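Local coordinates for protein computational Design of Enzyme (Synthetic construct, PDB 3TP4) that is a computationally designed protein on a TIM-barrel glycosyl hydrolase scaffold, probably made to carry an activated serine-containing catalytic triad, at residues A[263-266]-A[267-271]; A[296-299]-A[300-303]. All blocks are in the same frame, centred on the assembly; numbering follows the deposited sequence.

Interaction 1 of 2, residues A[263-266]-A[267-271]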
# COMPACT_ATOMS: atom_id res chain seq x y z
N ASP A 263 2.39 18.61 3.19
CA ASP A 263 1.99 17.32 2.65
C ASP A 263 1.12 16.53 3.63
O ASP A 263 0.15 15.88 3.23
CB ASP A 263 3.20 16.47 2.27
CG ASP A 263 3.83 16.90 0.95
OD1 ASP A 263 3.24 17.75 0.25
OD2 ASP A 263 4.91 16.37 0.61
N LEU A 264 1.48 16.55 4.91
CA LEU A 264 0.67 15.82 5.89
C LEU A 264 -0.72 16.43 6.02
O LEU A 264 -1.71 15.70 6.17
CB LEU A 264 1.40 15.72 7.25
CG LEU A 264 2.59 14.76 7.31
CD1 LEU A 264 3.36 14.86 8.62
CD2 LEU A 264 2.16 13.30 7.07
N ARG A 265 -0.81 17.75 5.93
CA ARG A 265 -2.12 18.40 5.93
C ARG A 265 -2.90 17.94 4.72
O ARG A 265 -4.08 17.60 4.82
CB ARG A 265 -1.99 19.93 5.86
CG ARG A 265 -1.57 20.60 7.16
CD ARG A 265 -1.51 22.12 6.98
NE ARG A 265 -2.81 22.67 6.59
CZ ARG A 265 -3.68 23.19 7.46
NH1 ARG A 265 -3.39 23.22 8.75
NH2 ARG A 265 -4.83 23.68 7.03
N MSE A 266 -2.24 17.96 3.57
CA MSE A 266 -2.89 17.60 2.33
C MSE A 266 -3.48 16.20 2.36
O MSE A 266 -4.64 16.00 2.00
CB MSE A 266 -1.89 17.70 1.17
CG MSE A 266 -2.46 17.23 -0.14
SE MSE A 266 -1.04 17.15 -1.46
CE MSE A 266 0.05 15.67 -0.73
N ILE A 267 -2.69 15.21 2.76
CA ILE A 267 -3.22 13.85 2.75
C ILE A 267 -4.39 13.67 3.74
O ILE A 267 -5.32 12.93 3.45
CB ILE A 267 -2.14 12.75 2.93
CG1 ILE A 267 -1.58 12.73 4.35
CG2 ILE A 267 -1.02 12.92 1.88
CD1 ILE A 267 -0.69 11.51 4.59
N ALA A 268 -4.31 14.33 4.89
CA ALA A 268 -5.39 14.28 5.88
C ALA A 268 -6.66 14.90 5.29
O ALA A 268 -7.76 14.40 5.52
CB ALA A 268 -4.98 15.02 7.15
N GLU A 269 -6.49 15.99 4.55
CA GLU A 269 -7.62 16.69 3.95
C GLU A 269 -8.27 15.82 2.89
O GLU A 269 -9.50 15.71 2.83
CB GLU A 269 -7.16 18.00 3.32
CG GLU A 269 -6.93 19.12 4.33
CD GLU A 269 -6.29 20.35 3.70
OE1 GLU A 269 -6.08 20.36 2.47
OE2 GLU A 269 -5.99 21.30 4.44
N ILE A 270 -7.45 15.18 2.05
CA ILE A 270 -7.98 14.30 1.01
C ILE A 270 -8.70 13.11 1.63
O ILE A 270 -9.81 12.74 1.23
CB ILE A 270 -6.87 13.84 0.05
CG1 ILE A 270 -6.30 15.04 -0.71
CG2 ILE A 270 -7.41 12.80 -0.93
CD1 ILE A 270 -5.03 14.75 -1.48
N ALA A 271 -8.05 12.50 2.63
CA ALA A 271 -8.67 11.41 3.37
C ALA A 271 -10.02 11.86 3.94
O ALA A 271 -11.05 11.20 3.71
CB ALA A 271 -7.72 10.92 4.50
O HOH W 1 -3.49 22.49 3.87
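Met266, a selenomethionine, and Ile267 meet at about a right angle on the buried flank of helix 254-274, CE touching CG2 at 3.9 Å. CG of Met266 also runs alongside CD1 of Ile270, 3.8 Å away, and CD1 of Ile267 lies beside CD2 of Leu264. Ile267 turns CG1 in between its backbone N and carbonyl carbon (chi1 71°), which takes that branch toward Leu264 and CG2 toward Met266; Leu245 of strand 242-249 packs against it from the barrel side. Without the two branches, as with an alanine here, a gap would probably open between Leu264 and the Met266 methyl, leaving Leu264 looser against Leu245 and that methyl freer to turn.

Regular i to i+4 backbone bonds carry the turn, among them Ile270 N to Met266 O at 2.9 Å.

On the partly exposed flank, Arg265 NH2 and Glu269 OE2 form a long salt bridge of 3.7 Å, with guanidinium and carboxylate planes 89° apart. A water bridges them more closely, accepting from Arg265 NE and donating to Glu269 OE2, each at 2.8 Å. Arg265 NH1 also pairs with Asp310; the charge is probably shared, and the link to Glu269 probably rests largely on the water.

Interaction 2 of 2, residues A[296-299]-A[300-303]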
# COMPACT_ATOMS: atom_id res chain seq x y z
N PRO A 296 21.07 14.12 12.56
CA PRO A 296 20.55 15.48 12.69
C PRO A 296 19.98 15.67 14.11
O PRO A 296 19.20 14.83 14.58
CB PRO A 296 19.45 15.54 11.63
CG PRO A 296 19.15 14.09 11.29
CD PRO A 296 20.41 13.37 11.47
N ALA A 297 20.39 16.74 14.79
CA ALA A 297 20.05 16.94 16.20
C ALA A 297 18.55 17.00 16.48
O ALA A 297 17.82 17.74 15.82
CB ALA A 297 20.75 18.20 16.76
N GLN A 298 18.12 16.21 17.45
CA GLN A 298 16.72 16.17 17.89
C GLN A 298 15.73 15.98 16.74
O GLN A 298 14.64 16.55 16.76
CB GLN A 298 16.38 17.43 18.69
CG GLN A 298 17.28 17.62 19.90
CD GLN A 298 16.81 18.74 20.80
OE1 GLN A 298 16.85 19.92 20.43
NE2 GLN A 298 16.34 18.38 21.99
N TRP A 299 16.12 15.18 15.76
CA TRP A 299 15.33 15.04 14.54
C TRP A 299 13.95 14.45 14.84
O TRP A 299 12.94 14.96 14.37
CB TRP A 299 16.08 14.18 13.53
CG TRP A 299 15.41 14.13 12.20
CD1 TRP A 299 15.60 14.99 11.14
CD2 TRP A 299 14.42 13.19 11.77
NE1 TRP A 299 14.80 14.62 10.09
CE2 TRP A 299 14.07 13.52 10.45
CE3 TRP A 299 13.81 12.09 12.38
CZ2 TRP A 299 13.13 12.79 9.72
CZ3 TRP A 299 12.86 11.36 11.65
CH2 TRP A 299 12.54 11.72 10.34
N PHE A 300 13.90 13.38 15.64
CA PHE A 300 12.62 12.75 15.95
C PHE A 300 11.64 13.67 16.68
O PHE A 300 10.49 13.81 16.28
CB PHE A 300 12.82 11.45 16.73
CG PHE A 300 13.52 10.37 15.94
CD1 PHE A 300 12.83 9.64 14.97
CD2 PHE A 300 14.85 10.07 16.18
CE1 PHE A 300 13.46 8.64 14.25
CE2 PHE A 300 15.49 9.07 15.47
CZ PHE A 300 14.81 8.35 14.49
N THR A 301 12.08 14.29 17.77
CA THR A 301 11.18 15.20 18.49
C THR A 301 10.85 16.46 17.70
O THR A 301 9.77 17.01 17.86
CB THR A 301 11.74 15.58 19.88
OG1 THR A 301 13.03 16.17 19.72
CG2 THR A 301 11.83 14.34 20.78
N LYS A 302 11.76 16.92 16.86
CA LYS A 302 11.45 18.05 15.99
C LYS A 302 10.37 17.71 14.96
O LYS A 302 9.44 18.49 14.72
CB LYS A 302 12.72 18.55 15.29
CG LYS A 302 13.67 19.28 16.21
CD LYS A 302 14.99 19.58 15.50
CE LYS A 302 14.76 20.42 14.26
NZ LYS A 302 16.04 21.00 13.75
N VAL A 303 10.49 16.53 14.35
CA VAL A 303 9.47 16.06 13.41
C VAL A 303 8.12 15.93 14.11
O VAL A 303 7.12 16.48 13.65
CB VAL A 303 9.86 14.71 12.77
CG1 VAL A 303 8.63 14.03 12.17
CG2 VAL A 303 10.92 14.94 11.69
O HOH W 2 17.61 18.66 13.29
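Trp299 and Phe300, neighbours at the start of helix 299-308, form a T-shaped pair: the indole edge meets the phenyl face, the six-membered rings' centroids 5.2 Å apart and their planes at 88°. CE3 and CZ3 of the indole do the touching, each 3.7 Å from Phe300 CD1. Val303, one turn on, sets its CG2 over a face of the same benzo ring, a CH-pi contact 3.6 Å from the centroid. With CG anti to the backbone N (chi1 -173°), the indole swings out obliquely toward the next turn, where its face meets that methyl. NE1 is hydrogen-bonded to Asp249, and Phe283 of strand 282-285 touches both aromatic side chains, closing this buried side.

The other side is looser and more polar. Gln298 is exposed, and past its CB the methylene chain of Lys302 folds back over the turn, bent at chi3 (58°), with CD 3.4 Å from Ala297 O. A water donates to that carbonyl at 2.7 Å and accepts from Lys302 NZ, which also hydrogen-bonds to Gly252 O. Between the two sides, Thr301 OG1 is hydrogen-bonded to Asp342 of helix 340-348.

Gln298 holds the N-cap position, its O accepting from Lys302 N at 2.9 Å. A type II beta turn from Pro296 to Trp299 leads into the first turn of the helix, a helix N-terminus with its aromatic side packed on barrel strand 282-285.

In the fold
Both contacts are local, each within or at the start of a helix that packs outside the parallel barrel, with centres about 22 Å apart and nearest atoms about 6 Å apart. Interaction 1 is the more buried: it sits mid-helix in a beta-alpha-beta unit, where aliphatic branches face strand 242-249 and Arg265 and Glu269 lie on a partly exposed flank. Interaction 2 lies farther from the centre of the chain, at a helix start, and relies on aromatic packing toward strand 282-285 while Ala297 and Gln298 are exposed. Strand 242-249 ties the two together, giving Leu245 to the first and Asp249 to the second. In each, water joins polar groups on the less buried side.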